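Local coordinates for protein UDP-N-acetylglucosamine 2-epimerase (Methanocaldococcus jannaschii, PDB 4NES) that probably catalyses the reversible epimerisation at C-2 that interconverts UDP-N-acetylglucosamine and UDP-N-acetylmannosamine, at residues E129-N132 with R133-D137; L143-T147 with E148-N152; E157-E161 with N162-V166. One frame throughout, in Å; residues are numbered along the deposited sequence.

Contact 1 (E129-N132 with R133-D137). With UD1 (uridine-diphosphate-N-acetylglucosamine), chain B.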
loop_
_atom_site.group_PDB
_atom_site.type_symbol
_atom_site.label_atom_id
_atom_site.label_comp_id
_atom_site.label_asym_id
_atom_site.label_seq_id
_atom_site.Cartn_x
_atom_site.Cartn_y
_atom_site.Cartn_z
ATOM N N GLU A 129 -0.388 11.768 2.714
ATOM C CA GLU A 129 -1.749 11.430 3.119
ATOM C C GLU A 129 -2.531 10.797 1.986
ATOM O O GLU A 129 -3.299 9.865 2.219
ATOM C CB GLU A 129 -2.497 12.668 3.621
ATOM C CG GLU A 129 -2.032 13.174 4.979
ATOM C CD GLU A 129 -0.767 14.022 4.912
ATOM O OE1 GLU A 129 -0.238 14.304 3.808
ATOM O OE2 GLU A 129 -0.287 14.406 6.000
ATOM N N GLU A 130 -2.341 11.295 0.763
ATOM C CA GLU A 130 -3.054 10.751 -0.384
ATOM C C GLU A 130 -2.587 9.321 -0.640
ATOM O O GLU A 130 -3.405 8.436 -0.890
ATOM C CB GLU A 130 -2.862 11.651 -1.622
ATOM C CG GLU A 130 -3.649 11.238 -2.880
ATOM C CD GLU A 130 -5.105 11.692 -2.904
ATOM O OE1 GLU A 130 -5.636 12.142 -1.873
ATOM O OE2 GLU A 130 -5.745 11.598 -3.974
ATOM N N ILE A 131 -1.279 9.088 -0.548
ATOM C CA ILE A 131 -0.737 7.733 -0.685
ATOM C C ILE A 131 -1.355 6.817 0.357
ATOM O O ILE A 131 -1.865 5.748 0.028
ATOM C CB ILE A 131 0.799 7.709 -0.560
ATOM C CG1 ILE A 131 1.438 8.360 -1.793
ATOM C CG2 ILE A 131 1.303 6.283 -0.415
ATOM C CD1 ILE A 131 2.894 8.755 -1.599
ATOM N N ASN A 132 -1.350 7.256 1.614
ATOM C CA ASN A 132 -1.864 6.434 2.702
ATOM C C ASN A 132 -3.323 6.070 2.491
ATOM O O ASN A 132 -3.734 4.925 2.689
ATOM C CB ASN A 132 -1.708 7.148 4.042
ATOM C CG ASN A 132 -0.269 7.218 4.505
ATOM O OD1 ASN A 132 0.578 6.443 4.050
ATOM N ND2 ASN A 132 0.023 8.155 5.414
ATOM N N ARG A 133 -4.116 7.053 2.093
ATOM C CA ARG A 133 -5.543 6.820 1.963
ATOM C C ARG A 133 -5.870 5.933 0.766
ATOM O O ARG A 133 -6.714 5.051 0.876
ATOM C CB ARG A 133 -6.297 8.144 1.870
ATOM C CG ARG A 133 -7.771 8.048 2.236
ATOM C CD ARG A 133 -8.500 9.380 2.030
ATOM N NE ARG A 133 -7.774 10.513 2.602
ATOM C CZ ARG A 133 -7.010 11.344 1.891
ATOM N NH1 ARG A 133 -6.895 11.176 0.580
ATOM N NH2 ARG A 133 -6.367 12.349 2.478
ATOM N N VAL A 134 -5.215 6.171 -0.363
ATOM C CA VAL A 134 -5.437 5.354 -1.555
ATOM C C VAL A 134 -5.067 3.896 -1.277
ATOM O O VAL A 134 -5.858 2.988 -1.542
ATOM C CB VAL A 134 -4.654 5.881 -2.773
ATOM C CG1 VAL A 134 -4.711 4.878 -3.932
ATOM C CG2 VAL A 134 -5.189 7.229 -3.230
ATOM N N LEU A 135 -3.889 3.674 -0.706
ATOM C CA LEU A 135 -3.449 2.310 -0.433
ATOM C C LEU A 135 -4.378 1.613 0.553
ATOM O O LEU A 135 -4.795 0.471 0.344
ATOM C CB LEU A 135 -2.014 2.305 0.090
ATOM C CG LEU A 135 -0.971 2.805 -0.912
ATOM C CD1 LEU A 135 0.420 2.610 -0.342
ATOM C CD2 LEU A 135 -1.094 2.101 -2.250
ATOM N N THR A 136 -4.744 2.324 1.618
ATOM C CA THR A 136 -5.633 1.759 2.621
ATOM C C THR A 136 -6.982 1.391 2.011
ATOM O O THR A 136 -7.522 0.311 2.299
ATOM C CB THR A 136 -5.830 2.735 3.787
ATOM O OG1 THR A 136 -4.577 2.931 4.454
ATOM C CG2 THR A 136 -6.825 2.179 4.782
ATOM N N ASP A 137 -7.526 2.273 1.175
ATOM C CA ASP A 137 -8.821 1.995 0.551
ATOM C C ASP A 137 -8.769 0.693 -0.248
ATOM O O ASP A 137 -9.734 -0.064 -0.263
ATOM C CB ASP A 137 -9.275 3.159 -0.350
ATOM C CG ASP A 137 -9.798 4.354 0.435
ATOM O OD1 ASP A 137 -10.173 4.181 1.608
ATOM O OD2 ASP A 137 -9.847 5.460 -0.145
HETATM C "C1'" UD1 B . 0.730 13.628 11.180
HETATM C "C2'" UD1 B . 0.084 13.072 9.948
HETATM C "C3'" UD1 B . -0.809 14.038 9.334
HETATM C "C4'" UD1 B . -1.803 14.587 10.265
HETATM C "C5'" UD1 B . -1.135 15.072 11.527
HETATM C "C6'" UD1 B . -2.110 15.451 12.577
HETATM C "C7'" UD1 B . 1.542 11.359 8.715
HETATM C "C8'" UD1 B . 2.600 11.139 7.675
HETATM N "N2'" UD1 B . 1.128 12.723 8.951
HETATM O "O1'" UD1 B . 1.515 14.710 10.826
HETATM O "O3'" UD1 B . -1.480 13.424 8.218
HETATM O "O4'" UD1 B . -2.519 15.657 9.669
HETATM O "O5'" UD1 B . -0.320 14.052 12.094
HETATM O "O6'" UD1 B . -1.697 16.472 13.407
HETATM O "O7'" UD1 B . 1.059 10.410 9.338
HETATM N N1 UD1 B . 5.752 16.128 17.077
HETATM C C2 UD1 B . 5.829 16.408 18.379
HETATM N N3 UD1 B . 5.000 15.827 19.245
HETATM C C4 UD1 B . 4.082 14.941 18.838
HETATM C C5 UD1 B . 3.972 14.629 17.490
HETATM C C6 UD1 B . 4.835 15.251 16.602
HETATM O O2 UD1 B . 6.649 17.204 18.792
HETATM O O4 UD1 B . 3.244 14.356 19.742
HETATM C C1B UD1 B . 6.653 16.777 16.096
HETATM C C2B UD1 B . 7.960 16.114 15.929
HETATM O "O2'" UD1 B . 8.952 17.082 15.693
HETATM C C3B UD1 B . 7.772 15.303 14.748
HETATM C C4B UD1 B . 6.907 16.172 13.910
HETATM O O4B UD1 B . 6.041 16.841 14.806
HETATM O O3B UD1 B . 8.960 14.928 14.095
HETATM C C5B UD1 B . 6.100 15.406 12.925
HETATM O O5B UD1 B . 5.351 14.345 13.460
HETATM P PA UD1 B . 4.671 13.313 12.521
HETATM O O1A UD1 B . 5.729 12.635 11.706
HETATM O O2A UD1 B . 3.890 12.352 13.356
HETATM O O3A UD1 B . 3.768 14.082 11.501
HETATM P PB UD1 B . 2.685 15.228 11.748
HETATM O O1B UD1 B . 3.209 16.484 11.134
HETATM O O2B UD1 B . 2.284 15.295 13.196
HETATM O O HOH W 1 -5.089 13.708 0.341
#

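Contact 2 (L143-T147 with E148-N152)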
loop_
_atom_site.group_PDB
_atom_site.type_symbol
_atom_site.label_atom_id
_atom_site.label_comp_id
_atom_site.label_asym_id
_atom_site.label_seq_id
_atom_site.Cartn_x
_atom_site.Cartn_y
_atom_site.Cartn_z
ATOM N N LEU A 143 -15.578 0.235 3.555
ATOM C CA LEU A 143 -15.133 1.580 3.217
ATOM C C LEU A 143 -16.234 2.535 3.612
ATOM O O LEU A 143 -17.284 2.590 2.965
ATOM C CB LEU A 143 -14.818 1.693 1.730
ATOM C CG LEU A 143 -13.574 0.864 1.398
ATOM C CD1 LEU A 143 -13.926 -0.464 0.775
ATOM C CD2 LEU A 143 -12.609 1.630 0.520
ATOM N N PHE A 144 -16.009 3.245 4.708
ATOM C CA PHE A 144 -17.013 4.153 5.237
ATOM C C PHE A 144 -16.763 5.539 4.670
ATOM O O PHE A 144 -15.960 6.308 5.192
ATOM C CB PHE A 144 -16.994 4.125 6.767
ATOM C CG PHE A 144 -17.370 2.788 7.327
ATOM C CD1 PHE A 144 -18.652 2.298 7.137
ATOM C CD2 PHE A 144 -16.443 2.001 8.002
ATOM C CE1 PHE A 144 -19.022 1.060 7.635
ATOM C CE2 PHE A 144 -16.806 0.765 8.511
ATOM C CZ PHE A 144 -18.094 0.289 8.323
ATOM N N ALA A 145 -17.460 5.833 3.577
ATOM C CA ALA A 145 -17.283 7.070 2.832
ATOM C C ALA A 145 -18.141 8.178 3.431
ATOM O O ALA A 145 -19.270 7.937 3.868
ATOM C CB ALA A 145 -17.638 6.849 1.366
ATOM N N PRO A 146 -17.609 9.405 3.483
ATOM C CA PRO A 146 -18.417 10.459 4.118
ATOM C C PRO A 146 -19.460 11.047 3.175
ATOM O O PRO A 146 -20.468 11.580 3.649
ATOM C CB PRO A 146 -17.377 11.520 4.487
ATOM C CG PRO A 146 -16.289 11.318 3.461
ATOM C CD PRO A 146 -16.219 9.829 3.252
ATOM N N THR A 147 -19.237 10.946 1.869
ATOM C CA THR A 147 -20.105 11.575 0.881
ATOM C C THR A 147 -20.205 10.727 -0.377
ATOM O O THR A 147 -19.414 9.802 -0.592
ATOM C CB THR A 147 -19.542 12.931 0.410
ATOM O OG1 THR A 147 -18.282 12.713 -0.240
ATOM C CG2 THR A 147 -19.354 13.896 1.562
ATOM N N GLU A 148 -21.151 11.082 -1.237
ATOM C CA GLU A 148 -21.285 10.427 -2.528
ATOM C C GLU A 148 -20.088 10.680 -3.440
ATOM O O GLU A 148 -19.733 9.810 -4.229
ATOM C CB GLU A 148 -22.588 10.846 -3.210
ATOM C CG GLU A 148 -23.840 10.444 -2.433
ATOM C CD GLU A 148 -24.102 8.942 -2.428
ATOM O OE1 GLU A 148 -23.472 8.204 -3.216
ATOM O OE2 GLU A 148 -24.962 8.504 -1.644
ATOM N N ILE A 149 -19.458 11.850 -3.321
ATOM C CA ILE A 149 -18.216 12.138 -4.051
ATOM C C ILE A 149 -17.140 11.107 -3.716
ATOM O O ILE A 149 -16.485 10.557 -4.604
ATOM C CB ILE A 149 -17.680 13.548 -3.742
ATOM C CG1 ILE A 149 -18.601 14.604 -4.361
ATOM C CG2 ILE A 149 -16.247 13.703 -4.239
ATOM C CD1 ILE A 149 -18.847 14.403 -5.835
ATOM N N ALA A 150 -16.975 10.830 -2.429
ATOM C CA ALA A 150 -16.012 9.843 -1.969
ATOM C C ALA A 150 -16.364 8.450 -2.488
ATOM O O ALA A 150 -15.485 7.707 -2.941
ATOM C CB ALA A 150 -15.931 9.855 -0.447
ATOM N N LYS A 151 -17.645 8.083 -2.440
ATOM C CA LYS A 151 -18.070 6.796 -2.997
ATOM C C LYS A 151 -17.722 6.706 -4.477
ATOM O O LYS A 151 -17.202 5.693 -4.944
ATOM C CB LYS A 151 -19.568 6.570 -2.796
ATOM C CG LYS A 151 -20.084 5.386 -3.601
ATOM C CD LYS A 151 -21.471 4.977 -3.169
ATOM C CE LYS A 151 -21.969 3.799 -4.009
ATOM N NZ LYS A 151 -23.320 3.341 -3.561
ATOM N N ASN A 152 -17.997 7.771 -5.214
ATOM C CA ASN A 152 -17.696 7.775 -6.640
ATOM C C ASN A 152 -16.197 7.680 -6.919
ATOM O O ASN A 152 -15.784 7.020 -7.880
ATOM C CB ASN A 152 -18.339 8.982 -7.324
ATOM C CG ASN A 152 -19.839 8.836 -7.450
ATOM O OD1 ASN A 152 -20.358 7.723 -7.491
ATOM N ND2 ASN A 152 -20.543 9.955 -7.516
#

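Contact 3 (E157-E161 with N162-V166)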
loop_
_atom_site.group_PDB
_atom_site.type_symbol
_atom_site.label_atom_id
_atom_site.label_comp_id
_atom_site.label_asym_id
_atom_site.label_seq_id
_atom_site.Cartn_x
_atom_site.Cartn_y
_atom_site.Cartn_z
ATOM N N GLU A 157 -11.995 3.777 -8.986
ATOM C CA GLU A 157 -10.786 2.980 -8.791
ATOM C C GLU A 157 -11.098 1.486 -8.718
ATOM O O GLU A 157 -10.260 0.687 -8.289
ATOM C CB GLU A 157 -10.014 3.452 -7.553
ATOM C CG GLU A 157 -9.504 4.876 -7.692
ATOM C CD GLU A 157 -8.857 5.419 -6.433
ATOM O OE1 GLU A 157 -8.577 4.639 -5.495
ATOM O OE2 GLU A 157 -8.617 6.647 -6.391
ATOM N N GLY A 158 -12.308 1.124 -9.139
ATOM C CA GLY A 158 -12.668 -0.270 -9.332
ATOM C C GLY A 158 -13.042 -1.032 -8.079
ATOM O O GLY A 158 -13.174 -2.249 -8.116
ATOM N N ILE A 159 -13.221 -0.330 -6.968
ATOM C CA ILE A 159 -13.591 -0.987 -5.722
ATOM C C ILE A 159 -15.051 -1.417 -5.794
ATOM O O ILE A 159 -15.897 -0.695 -6.316
ATOM C CB ILE A 159 -13.316 -0.062 -4.520
ATOM C CG1 ILE A 159 -11.804 0.028 -4.296
ATOM C CG2 ILE A 159 -14.004 -0.558 -3.243
ATOM C CD1 ILE A 159 -11.378 1.229 -3.505
ATOM N N GLU A 160 -15.333 -2.617 -5.297
ATOM C CA GLU A 160 -16.669 -3.190 -5.382
ATOM C C GLU A 160 -17.685 -2.406 -4.553
ATOM O O GLU A 160 -17.431 -2.053 -3.387
ATOM C CB GLU A 160 -16.639 -4.657 -4.950
ATOM C CG GLU A 160 -15.468 -5.028 -4.046
ATOM C CD GLU A 160 -14.127 -5.193 -4.773
ATOM O OE1 GLU A 160 -13.996 -6.107 -5.615
ATOM O OE2 GLU A 160 -13.194 -4.409 -4.494
ATOM N N GLU A 161 -18.837 -2.129 -5.154
ATOM C CA GLU A 161 -19.830 -1.289 -4.512
ATOM C C GLU A 161 -20.312 -1.857 -3.181
ATOM O O GLU A 161 -20.649 -1.095 -2.268
ATOM C CB GLU A 161 -21.019 -1.021 -5.440
ATOM C CG GLU A 161 -21.973 0.038 -4.891
ATOM C CD GLU A 161 -22.956 0.553 -5.918
ATOM O OE1 GLU A 161 -22.874 0.126 -7.088
ATOM O OE2 GLU A 161 -23.812 1.388 -5.553
ATOM N N ASN A 162 -20.344 -3.181 -3.045
ATOM C CA ASN A 162 -20.874 -3.758 -1.810
ATOM C C ASN A 162 -19.981 -3.557 -0.585
ATOM O O ASN A 162 -20.407 -3.810 0.545
ATOM C CB ASN A 162 -21.294 -5.230 -1.980
ATOM C CG ASN A 162 -20.133 -6.150 -2.297
ATOM O OD1 ASN A 162 -18.978 -5.731 -2.364
ATOM N ND2 ASN A 162 -20.440 -7.430 -2.485
ATOM N N LYS A 163 -18.762 -3.071 -0.813
ATOM C CA LYS A 163 -17.840 -2.731 0.266
ATOM C C LYS A 163 -18.025 -1.298 0.766
ATOM O O LYS A 163 -17.483 -0.929 1.810
ATOM C CB LYS A 163 -16.396 -2.854 -0.213
ATOM C CG LYS A 163 -15.865 -4.255 -0.482
ATOM C CD LYS A 163 -14.385 -4.142 -0.847
ATOM C CE LYS A 163 -13.646 -5.461 -0.739
ATOM N NZ LYS A 163 -14.209 -6.516 -1.620
ATOM N N ILE A 164 -18.760 -0.495 0.007
ATOM C CA ILE A 164 -18.829 0.948 0.246
ATOM C C ILE A 164 -20.136 1.354 0.915
ATOM O O ILE A 164 -21.221 0.989 0.455
ATOM C CB ILE A 164 -18.696 1.731 -1.076
ATOM C CG1 ILE A 164 -17.461 1.277 -1.848
ATOM C CG2 ILE A 164 -18.615 3.231 -0.803
ATOM C CD1 ILE A 164 -17.441 1.812 -3.269
ATOM N N PHE A 165 -20.018 2.110 2.001
ATOM C CA PHE A 165 -21.169 2.627 2.731
ATOM C C PHE A 165 -20.986 4.119 2.901
ATOM O O PHE A 165 -19.985 4.550 3.476
ATOM C CB PHE A 165 -21.255 1.960 4.109
ATOM C CG PHE A 165 -21.356 0.467 4.046
ATOM C CD1 PHE A 165 -20.215 -0.324 3.951
ATOM C CD2 PHE A 165 -22.597 -0.146 4.051
ATOM C CE1 PHE A 165 -20.325 -1.718 3.874
ATOM C CE2 PHE A 165 -22.711 -1.528 3.982
ATOM C CZ PHE A 165 -21.580 -2.307 3.893
ATOM N N VAL A 166 -21.933 4.916 2.402
ATOM C CA VAL A 166 -21.876 6.361 2.595
ATOM C C VAL A 166 -22.587 6.674 3.896
ATOM O O VAL A 166 -23.816 6.590 3.979
ATOM C CB VAL A 166 -22.536 7.110 1.432
ATOM C CG1 VAL A 166 -22.446 8.617 1.663
ATOM C CG2 VAL A 166 -21.870 6.724 0.109
#

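Contact 1 (E129-N132 with R133-D137)
A chi1 of -159° sends the R133 chain away from its own amide nitrogen, and a bend at chi3 turns the guanidinium toward E130, three residues earlier on the same helix, whose chain bends at chi2 (82°) to meet it. E130 OE1 lies 2.9 Å from R133 NH1, a salt bridge that is also a hydrogen bond. The oxygen sits in the guanidinium plane, but NH1 reaches it from above the carboxylate, the two planes being turned 69° against each other. One N-H therefore makes the direct link, in place of a flat two-pronged pairing. A water at the guanidinium edge closes the ring, accepting from R133 NH2 at 2.8 Å and donating to E130 OE1. Over one face of the guanidinium, offset toward its rim, stands E129 O, which also takes the backbone bond from R133 N at 2.9 Å. Further round the helix, N132 O accepts twice, from T136 N and from T136 OG1 (2.8 Å), the two donors coming from opposite faces of the carbonyl plane. The I131 and L135 side chains lie side by side, CG2 of I131 3.8 Å from CD1 of L135; L135 also packs on L135 of the second subunit. E129 turns its carboxylate to the ligand, where OE2 accepts from the sugar hydroxyl O3' of UDP-N-acetylglucosamine at 2.7 Å. R208 pairs with the same oxygen, and D95 gives R133 a second carboxylate partner, at NH2. Paired with E130 and D95, buried R133 is likely to stay protonated, while the E130 carboxylate is held by the backbone NH groups of S122 and F123, the water and R133, beside the turn that presents E129 to the sugar.

Contact 2 (L143-T147 with E148-N152)
T147 occupies the N-cap of helix 148-156 and holds the first turn with two acceptors. T147 OG1 receives A150 N at 3.2 Å, nearly straight at 165°, and T147 O receives K151 N at 3.1 Å. The side chain can do this because OG1 is turned between the backbone N and the carbonyl carbon (chi1 63°), which aims it at the A150 N-H in the first turn. I149 CB rests against T147 OG1 at 3.7 Å. Packing follows on the inner side: A150 CB meets P146 CD at 3.7 Å and A145 CB at 3.9 Å, where the strand gives way to the helix. K151 runs fully extended away from the turn to a salt bridge with E161. The contact is the strand-to-helix step of a beta-alpha-beta crossover: strand 142-145 lies between strands 112-116 and 164-166 of the parallel sheet, F144 leans on helix 353-363, and T147 touches E313 of helix 313-316, while E148 and K151 pack on strand 164-166, where the crossover ends.

Contact 3 (E157-E161 with N162-V166)
K163 lies alongside E160, both side chains pointing the same way. K163 CB sits 3.4 Å from E160 O; K163 CG then comes to 3.7 Å from E160 CG, and K163 CD runs on past E160 CG at 3.5 Å. CE continues along the same methylene, and the bend at chi4 (59°) folds NZ back over the glutamate. There K163 NZ makes a long salt bridge with E160 OE2 at 3.7 Å; NZ lies so near E160 CG that the exact place of the lysine tip is doubtful. With an alanine here, the E160 carboxylate would probably lose its lysine mate and its CG the aliphatic chain that lies along it. Beneath the pair, two successive backbone bonds tighten the chain: K163 N to E160 O at 3.1 Å and I164 N to E161 O at 3.0 Å, each donor standing above the plane of its carbonyl. On the buried side I159 CG2 meets I164 CG1 at 4.2 Å, the two side chains crossing at about a right angle, with L154 of helix 148-156 against both. G158, with positive phi, is the C' residue of the Schellman motif that ends this helix; the 3-10 turn round N162 then leads into strand 164-166. The whole is the helix-to-strand return of a beta-alpha-beta unit in a Rossmann-like domain of the GT-B fold.

In the fold
The three contacts come in series along the chain and follow consecutive helices and strands of the domain built on the seven-stranded parallel sheet: contact 1 lies on helix 128-138, contact 2 where strand 142-145 passes into helix 148-156, and contact 3 where the chain returns from that helix to strand 164-166, the last strand of the sheet within this chain. The centres of contacts 2 and 3 are about 9 Å apart, and contact 1 is about 14 Å from contact 2 and 15 Å from contact 3. D137 O packs on both L143 and I159. Contact 1 reaches the sugar nucleotide; contacts 1 and 3 both touch the second subunit; contacts 2 and 3 lie away from the annotated sites.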